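Paenibacillus xanthan lyase (Paenibacillus, PDB 6F2P) cleaves the polysaccharide xanthan, probably by beta-elimination, as a xanthan lyase of polysaccharide lyase family 8. Local coordinates at residues 800-813 with 870-882. Residues are numbered along the deposited sequence; the frame is centred on the assembly and turned at random.
Sequences NNAVDDYVEFSLDV and PGSYLFRLKTTGK. With CA (calcium ion), chain D.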
ATOM      1  N   ASN A 800     -17.009   5.419 -27.534  1.00 31.35           N
ATOM      2  CA  ASN A 800     -18.296   5.018 -26.983  1.00 32.66           C
ATOM      3  C   ASN A 800     -19.216   4.336 -27.990  1.00 36.18           C
ATOM      4  O   ASN A 800     -19.457   4.871 -29.076  1.00 33.45           O
ATOM      5  CB  ASN A 800     -18.983   6.227 -26.351  1.00 35.22           C
ATOM      6  CG  ASN A 800     -18.136   6.869 -25.264  1.00 35.13           C
ATOM      7  OD1 ASN A 800     -16.906   6.871 -25.346  1.00 34.74           O
ATOM      8  ND2 ASN A 800     -18.788   7.404 -24.235  1.00 30.10           N
ATOM      9  N   ASN A 801     -19.711   3.154 -27.600  1.00 41.31           N
ATOM     10  CA  ASN A 801     -20.513   2.261 -28.444  1.00 36.96           C
ATOM     11  C   ASN A 801     -21.984   2.580 -28.441  1.00 35.27           C
ATOM     12  O   ASN A 801     -22.655   2.430 -29.452  1.00 42.97           O
ATOM     13  CB  ASN A 801     -20.434   0.815 -27.940  1.00 35.62           C
ATOM     14  CG  ASN A 801     -19.048   0.257 -27.963  1.00 41.84           C
ATOM     15  OD1 ASN A 801     -18.573  -0.271 -26.956  1.00 55.69           O
ATOM     16  ND2 ASN A 801     -18.389   0.340 -29.114  1.00 40.42           N
ATOM     17  N   ALA A 802     -22.493   2.961 -27.276  1.00 35.42           N
ATOM     18  CA  ALA A 802     -23.928   2.961 -27.049  1.00 40.12           C
ATOM     19  C   ALA A 802     -24.347   3.969 -25.992  1.00 36.52           C
ATOM     20  O   ALA A 802     -23.509   4.585 -25.338  1.00 39.80           O
ATOM     21  CB  ALA A 802     -24.383   1.564 -26.646  1.00 40.91           C
ATOM     22  N   VAL A 803     -25.654   4.128 -25.833  1.00 36.06           N
ATOM     23  CA  VAL A 803     -26.210   5.034 -24.843  1.00 36.77           C
ATOM     24  C   VAL A 803     -25.745   4.627 -23.443  1.00 36.24           C
ATOM     25  O   VAL A 803     -25.546   3.443 -23.174  1.00 37.73           O
ATOM     26  CB  VAL A 803     -27.753   5.078 -24.960  1.00 30.81           C
ATOM     27  CG1 VAL A 803     -28.385   5.828 -23.806  1.00 29.63           C
ATOM     28  CG2 VAL A 803     -28.146   5.704 -26.283  1.00 27.51           C
ATOM     29  N   ASP A 804     -25.520   5.626 -22.592  1.00 34.65           N
ATOM     30  CA  ASP A 804     -25.057   5.450 -21.216  1.00 40.51           C
ATOM     31  C   ASP A 804     -23.561   5.137 -21.062  1.00 34.41           C
ATOM     32  O   ASP A 804     -23.051   5.037 -19.942  1.00 32.37           O
ATOM     33  CB  ASP A 804     -25.938   4.456 -20.448  1.00 45.06           C
ATOM     34  CG  ASP A 804     -27.299   5.031 -20.127  1.00 50.66           C
ATOM     35  OD1 ASP A 804     -27.405   6.274 -20.017  1.00 55.47           O
ATOM     36  OD2 ASP A 804     -28.259   4.248 -19.985  1.00 51.18           O
ATOM     37  N   ASP A 805     -22.865   4.987 -22.185  1.00 31.21           N
ATOM     38  CA  ASP A 805     -21.411   4.933 -22.168  1.00 29.81           C
ATOM     39  C   ASP A 805     -20.886   6.281 -21.686  1.00 38.44           C
ATOM     40  O   ASP A 805     -21.437   7.335 -22.033  1.00 32.03           O
ATOM     41  CB  ASP A 805     -20.858   4.658 -23.567  1.00 32.40           C
ATOM     42  CG  ASP A 805     -20.766   3.180 -23.886  1.00 38.73           C
ATOM     43  OD1 ASP A 805     -20.926   2.342 -22.968  1.00 33.20           O
ATOM     44  OD2 ASP A 805     -20.506   2.864 -25.067  1.00 40.48           O
ATOM     45  N   TYR A 806     -19.823   6.256 -20.893  1.00 32.16           N
ATOM     46  CA  TYR A 806     -19.274   7.499 -20.379  1.00 30.04           C
ATOM     47  C   TYR A 806     -17.763   7.444 -20.225  1.00 29.28           C
ATOM     48  O   TYR A 806     -17.159   6.372 -20.282  1.00 33.40           O
ATOM     49  CB  TYR A 806     -19.926   7.859 -19.039  1.00 29.19           C
ATOM     50  CG  TYR A 806     -19.620   6.879 -17.934  1.00 28.54           C
ATOM     51  CD1 TYR A 806     -18.505   7.045 -17.123  1.00 26.90           C
ATOM     52  CD2 TYR A 806     -20.449   5.789 -17.699  1.00 26.04           C
ATOM     53  CE1 TYR A 806     -18.216   6.149 -16.114  1.00 28.60           C
ATOM     54  CE2 TYR A 806     -20.171   4.890 -16.690  1.00 27.47           C
ATOM     55  CZ  TYR A 806     -19.051   5.074 -15.903  1.00 33.92           C
ATOM     56  OH  TYR A 806     -18.765   4.186 -14.892  1.00 36.73           O
ATOM     57  N   VAL A 807     -17.167   8.620 -20.057  1.00 26.36           N
ATOM     58  CA  VAL A 807     -15.781   8.755 -19.631  1.00 24.74           C
ATOM     59  C   VAL A 807     -15.766   9.840 -18.563  1.00 27.02           C
ATOM     60  O   VAL A 807     -16.320  10.922 -18.760  1.00 27.53           O
ATOM     61  CB  VAL A 807     -14.844   9.164 -20.782  1.00 21.39           C
ATOM     62  CG1 VAL A 807     -13.396   9.202 -20.302  1.00 21.56           C
ATOM     63  CG2 VAL A 807     -15.004   8.226 -21.968  1.00 20.01           C
ATOM     64  N   GLU A 808     -15.164   9.537 -17.420  1.00 22.70           N
ATOM     65  CA  GLU A 808     -15.185  10.448 -16.291  1.00 23.34           C
ATOM     66  C   GLU A 808     -13.760  10.914 -15.998  1.00 23.55           C
ATOM     67  O   GLU A 808     -12.862  10.093 -15.778  1.00 25.99           O
ATOM     68  CB  GLU A 808     -15.812   9.755 -15.076  1.00 24.81           C
ATOM     69  CG  GLU A 808     -15.935  10.621 -13.832  1.00 27.30           C
ATOM     70  CD  GLU A 808     -16.704   9.932 -12.717  1.00 26.51           C
ATOM     71  OE1 GLU A 808     -17.899  10.260 -12.532  1.00 30.70           O
ATOM     72  OE2 GLU A 808     -16.119   9.067 -12.029  1.00 22.05           O
ATOM     73  N   PHE A 809     -13.555  12.228 -16.023  1.00 19.26           N
ATOM     74  CA  PHE A 809     -12.228  12.799 -15.823  1.00 18.09           C
ATOM     75  C   PHE A 809     -12.097  13.423 -14.437  1.00 19.93           C
ATOM     76  O   PHE A 809     -13.095  13.727 -13.787  1.00 20.58           O
ATOM     77  CB  PHE A 809     -11.943  13.880 -16.863  1.00 15.85           C
ATOM     78  CG  PHE A 809     -12.093  13.429 -18.283  1.00 17.85           C
ATOM     79  CD1 PHE A 809     -11.013  12.888 -18.969  1.00 22.87           C
ATOM     80  CD2 PHE A 809     -13.301  13.583 -18.951  1.00 18.14           C
ATOM     81  CE1 PHE A 809     -11.137  12.483 -20.292  1.00 18.34           C
ATOM     82  CE2 PHE A 809     -13.432  13.195 -20.274  1.00 19.88           C
ATOM     83  CZ  PHE A 809     -12.345  12.643 -20.946  1.00 19.33           C
ATOM     84  N   SER A 810     -10.861  13.631 -13.997  1.00 16.76           N
ATOM     85  CA  SER A 810     -10.626  14.368 -12.767  1.00 20.59           C
ATOM     86  C   SER A 810      -9.888  15.663 -13.068  1.00 21.72           C
ATOM     87  O   SER A 810      -8.788  15.652 -13.615  1.00 20.56           O
ATOM     88  CB  SER A 810      -9.838  13.534 -11.759  1.00 22.88           C
ATOM     89  OG  SER A 810      -9.683  14.254 -10.549  1.00 21.71           O
ATOM     90  N   LEU A 811     -10.512  16.781 -12.709  1.00 23.40           N
ATOM     91  CA  LEU A 811      -9.952  18.102 -12.952  1.00 19.52           C
ATOM     92  C   LEU A 811      -9.645  18.781 -11.626  1.00 21.89           C
ATOM     93  O   LEU A 811     -10.441  18.716 -10.683  1.00 22.66           O
ATOM     94  CB  LEU A 811     -10.935  18.964 -13.747  1.00 23.63           C
ATOM     95  CG  LEU A 811     -11.152  18.718 -15.247  1.00 25.47           C
ATOM     96  CD1 LEU A 811     -11.682  17.309 -15.542  1.00 18.54           C
ATOM     97  CD2 LEU A 811     -12.095  19.783 -15.815  1.00 16.00           C
ATOM     98  N   ASP A 812      -8.489  19.430 -11.552  1.00 18.70           N
ATOM     99  CA  ASP A 812      -8.134  20.202 -10.370  1.00 23.72           C
ATOM    100  C   ASP A 812      -8.684  21.631 -10.482  1.00 25.82           C
ATOM    101  O   ASP A 812      -8.134  22.459 -11.210  1.00 24.23           O
ATOM    102  CB  ASP A 812      -6.615  20.231 -10.194  1.00 21.84           C
ATOM    103  CG  ASP A 812      -6.192  20.812  -8.858  1.00 22.64           C
ATOM    104  OD1 ASP A 812      -7.072  21.298  -8.107  1.00 23.24           O
ATOM    105  OD2 ASP A 812      -4.975  20.791  -8.563  1.00 16.91           O
ATOM    106  N   VAL A 813      -9.770  21.911  -9.768  1.00 20.99           N
ATOM    107  CA  VAL A 813     -10.340  23.255  -9.740  1.00 19.62           C
ATOM    108  C   VAL A 813      -9.680  24.046  -8.613  1.00 22.16           C
ATOM    109  O   VAL A 813     -10.047  23.917  -7.439  1.00 18.57           O
ATOM    110  CB  VAL A 813     -11.867  23.216  -9.548  1.00 20.93           C
ATOM    111  CG1 VAL A 813     -12.452  24.636  -9.520  1.00 17.51           C
ATOM    112  CG2 VAL A 813     -12.513  22.377 -10.646  1.00 18.05           C
ATOM    113  N   PRO A 870     -11.956  24.406  -3.249  1.00 25.37           N
ATOM    114  CA  PRO A 870     -10.967  24.086  -4.272  1.00 21.80           C
ATOM    115  C   PRO A 870     -10.527  22.639  -4.104  1.00 26.78           C
ATOM    116  O   PRO A 870     -10.374  22.166  -2.974  1.00 26.34           O
ATOM    117  CB  PRO A 870      -9.818  25.035  -3.943  1.00 18.73           C
ATOM    118  CG  PRO A 870      -9.906  25.216  -2.470  1.00 20.26           C
ATOM    119  CD  PRO A 870     -11.365  25.138  -2.115  1.00 21.46           C
ATOM    120  N   GLY A 871     -10.338  21.943  -5.219  1.00 22.93           N
ATOM    121  CA  GLY A 871      -9.899  20.570  -5.181  1.00 18.00           C
ATOM    122  C   GLY A 871     -10.291  19.855  -6.449  1.00 23.79           C
ATOM    123  O   GLY A 871     -10.633  20.493  -7.446  1.00 25.50           O
ATOM    124  N   SER A 872     -10.253  18.528  -6.408  1.00 21.65           N
ATOM    125  CA  SER A 872     -10.581  17.728  -7.575  1.00 22.27           C
ATOM    126  C   SER A 872     -12.091  17.574  -7.746  1.00 22.01           C
ATOM    127  O   SER A 872     -12.835  17.484  -6.765  1.00 19.64           O
ATOM    128  CB  SER A 872      -9.902  16.360  -7.486  1.00 21.57           C
ATOM    129  OG  SER A 872      -8.490  16.501  -7.492  1.00 18.91           O
ATOM    130  N   TYR A 873     -12.534  17.576  -8.999  1.00 19.91           N
ATOM    131  CA  TYR A 873     -13.936  17.347  -9.327  1.00 23.58           C
ATOM    132  C   TYR A 873     -14.030  16.366 -10.486  1.00 24.14           C
ATOM    133  O   TYR A 873     -13.189  16.369 -11.381  1.00 24.90           O
ATOM    134  CB  TYR A 873     -14.641  18.661  -9.681  1.00 18.94           C
ATOM    135  CG  TYR A 873     -14.868  19.569  -8.493  1.00 23.18           C
ATOM    136  CD1 TYR A 873     -13.848  20.377  -8.003  1.00 19.35           C
ATOM    137  CD2 TYR A 873     -16.103  19.618  -7.860  1.00 26.02           C
ATOM    138  CE1 TYR A 873     -14.046  21.194  -6.917  1.00 19.16           C
ATOM    139  CE2 TYR A 873     -16.315  20.442  -6.771  1.00 24.57           C
ATOM    140  CZ  TYR A 873     -15.283  21.229  -6.305  1.00 25.33           C
ATOM    141  OH  TYR A 873     -15.489  22.052  -5.219  1.00 33.18           O
ATOM    142  N   LEU A 874     -15.048  15.518 -10.467  1.00 24.40           N
ATOM    143  CA  LEU A 874     -15.210  14.542 -11.529  1.00 23.43           C
ATOM    144  C   LEU A 874     -16.159  15.057 -12.613  1.00 26.91           C
ATOM    145  O   LEU A 874     -17.360  15.232 -12.383  1.00 23.50           O
ATOM    146  CB  LEU A 874     -15.705  13.210 -10.967  1.00 23.47           C
ATOM    147  CG  LEU A 874     -14.922  12.634  -9.788  1.00 27.97           C
ATOM    148  CD1 LEU A 874     -15.716  11.492  -9.155  1.00 27.90           C
ATOM    149  CD2 LEU A 874     -13.540  12.167 -10.234  1.00 18.28           C
ATOM    150  N   PHE A 875     -15.598  15.303 -13.794  1.00 27.76           N
ATOM    151  CA  PHE A 875     -16.364  15.732 -14.955  1.00 25.20           C
ATOM    152  C   PHE A 875     -16.665  14.510 -15.810  1.00 22.89           C
ATOM    153  O   PHE A 875     -15.761  13.934 -16.420  1.00 23.37           O
ATOM    154  CB  PHE A 875     -15.555  16.728 -15.791  1.00 24.04           C
ATOM    155  CG  PHE A 875     -15.440  18.107 -15.188  1.00 22.31           C
ATOM    156  CD1 PHE A 875     -14.869  18.298 -13.945  1.00 22.95           C
ATOM    157  CD2 PHE A 875     -15.858  19.219 -15.903  1.00 24.39           C
ATOM    158  CE1 PHE A 875     -14.746  19.569 -13.412  1.00 25.76           C
ATOM    159  CE2 PHE A 875     -15.738  20.484 -15.381  1.00 19.27           C
ATOM    160  CZ  PHE A 875     -15.180  20.664 -14.134  1.00 24.82           C
ATOM    161  N   ARG A 876     -17.931  14.112 -15.861  1.00 29.07           N
ATOM    162  CA  ARG A 876     -18.332  12.941 -16.642  1.00 32.02           C
ATOM    163  C   ARG A 876     -19.118  13.330 -17.893  1.00 33.03           C
ATOM    164  O   ARG A 876     -20.058  14.132 -17.831  1.00 33.25           O
ATOM    165  CB  ARG A 876     -19.165  11.986 -15.785  1.00 26.57           C
ATOM    166  CG  ARG A 876     -19.865  10.907 -16.583  1.00 30.28           C
ATOM    167  CD  ARG A 876     -20.652   9.968 -15.684  1.00 24.54           C
ATOM    168  NE  ARG A 876     -19.826   9.408 -14.619  1.00 32.36           N
ATOM    169  CZ  ARG A 876     -20.106   8.284 -13.964  1.00 37.93           C
ATOM    170  NH1 ARG A 876     -21.190   7.585 -14.271  1.00 33.37           N
ATOM    171  NH2 ARG A 876     -19.294   7.850 -13.007  1.00 33.76           N
ATOM    172  N   LEU A 877     -18.724  12.765 -19.030  1.00 25.52           N
ATOM    173  CA  LEU A 877     -19.454  12.967 -20.277  1.00 21.42           C
ATOM    174  C   LEU A 877     -20.117  11.657 -20.720  1.00 33.66           C
ATOM    175  O   LEU A 877     -19.438  10.682 -21.067  1.00 23.29           O
ATOM    176  CB  LEU A 877     -18.531  13.506 -21.371  1.00 24.06           C
ATOM    177  CG  LEU A 877     -18.120  14.984 -21.318  1.00 25.34           C
ATOM    178  CD1 LEU A 877     -17.073  15.256 -22.364  1.00 21.08           C
ATOM    179  CD2 LEU A 877     -19.316  15.914 -21.516  1.00 20.06           C
ATOM    180  N   LYS A 878     -21.447  11.655 -20.698  1.00 30.00           N
ATOM    181  CA  LYS A 878     -22.223  10.455 -20.930  1.00 23.57           C
ATOM    182  C   LYS A 878     -22.943  10.495 -22.271  1.00 36.06           C
ATOM    183  O   LYS A 878     -23.661  11.454 -22.574  1.00 35.97           O
ATOM    184  CB  LYS A 878     -23.247  10.273 -19.812  1.00 28.05           C
ATOM    185  CG  LYS A 878     -24.141   9.050 -19.988  1.00 31.06           C
ATOM    186  CD  LYS A 878     -25.215   8.970 -18.911  1.00 35.72           C
ATOM    187  CE  LYS A 878     -26.208  10.121 -19.024  1.00 44.80           C
ATOM    188  NZ  LYS A 878     -27.306  10.007 -18.023  1.00 62.37           N
ATOM    189  N   THR A 879     -22.757   9.443 -23.068  1.00 34.59           N
ATOM    190  CA  THR A 879     -23.484   9.294 -24.319  1.00 32.74           C
ATOM    191  C   THR A 879     -24.975   9.127 -24.027  1.00 35.88           C
ATOM    192  O   THR A 879     -25.365   8.253 -23.255  1.00 35.58           O
ATOM    193  CB  THR A 879     -22.977   8.079 -25.113  1.00 35.13           C
ATOM    194  OG1 THR A 879     -21.581   8.237 -25.392  1.00 34.75           O
ATOM    195  CG2 THR A 879     -23.736   7.940 -26.423  1.00 33.75           C
ATOM    196  N   THR A 880     -25.806   9.977 -24.623  1.00 37.03           N
ATOM    197  CA  THR A 880     -27.244   9.928 -24.373  1.00 31.59           C
ATOM    198  C   THR A 880     -28.024   9.646 -25.649  1.00 36.08           C
ATOM    199  O   THR A 880     -29.237   9.438 -25.603  1.00 35.82           O
ATOM    200  CB  THR A 880     -27.781  11.238 -23.746  1.00 26.69           C
ATOM    201  OG1 THR A 880     -27.447  12.349 -24.584  1.00 39.48           O
ATOM    202  CG2 THR A 880     -27.194  11.459 -22.368  1.00 28.06           C
ATOM    203  N   GLY A 881     -27.326   9.632 -26.783  1.00 31.32           N
ATOM    204  CA  GLY A 881     -27.964   9.409 -28.067  1.00 26.17           C
ATOM    205  C   GLY A 881     -27.069   9.792 -29.227  1.00 33.44           C
ATOM    206  O   GLY A 881     -25.854   9.883 -29.069  1.00 41.34           O
ATOM    207  N   LYS A 882     -27.659  10.016 -30.396  1.00 37.89           N
ATOM    208  CA  LYS A 882     -26.878  10.375 -31.580  1.00 43.06           C
ATOM    209  C   LYS A 882     -27.712  11.033 -32.674  1.00 45.88           C
ATOM    210  O   LYS A 882     -28.889  10.722 -32.862  1.00 43.92           O
ATOM    211  CB  LYS A 882     -26.121   9.160 -32.151  1.00 37.54           C
ATOM    212  CG  LYS A 882     -27.003   8.094 -32.792  1.00 44.75           C
ATOM    213  CD  LYS A 882     -26.190   6.911 -33.347  1.00 46.12           C
ATOM    214  CE  LYS A 882     -25.501   7.247 -34.673  1.00 46.59           C
ATOM    215  NZ  LYS A 882     -26.455   7.636 -35.758  1.00 49.81           N
TER
HETATM  216 CA    CA D1103     -19.642   0.389 -24.732  1.00 41.69          CA
HETATM  217  O   HOH W   1      -8.183  16.453 -10.136  1.00 21.99           O
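Leu811 and Phe875 meet within an antiparallel beta-strand pair, 806-813 with 871-882, neighbours in one sheet of an antiparallel beta-sandwich domain that binds calcium. The backbone ladder runs from Val813 with Gly871 to Thr879 with Asp804 and Asp805. The tightly packed face carries apolar and aromatic side chains: Leu811 sets its CD2 methyl squarely over the Phe875 ring, 3.4 Å from the centroid, a CH-pi contact. Farther along, Val813 CG2 lies 3.6 Å from Tyr873 CD1, while Val807 and Leu877 both pack on Phe798 of the facing sheet.

On the other face, a close polar cluster borders the loose side. The guanidinium of Arg876 lies flat on the Tyr806 ring, planes 3° apart, in a cation-pi stack. With CG between the backbone N and the carbonyl carbon (chi1 65°), Tyr806 presents its ring to that cation. Arg876 NE and NH2 both grip Glu808 OE1 from one face of the carboxylate, NH2 at 2.8 Å, while Asn776 ND2 hydrogen-bonds OE2. A leucine in place of Arg876 would probably leave OE1 of buried Glu808 without its charged partner and strip Tyr806 of its flat cover. Toward solvent, Lys878 NZ stays 4.2 Å from Asp804 OD1, too far for a salt bridge.

Asn801 and Asp805, flanking and closing the type II turn Ala802 to Asp805, bind calcium with Asp780. Asp804 N and Asp805 O tie the turn to Thr879's backbone; Asn800 ND2 adds a bond to Thr879 OG1 at 3.1 Å.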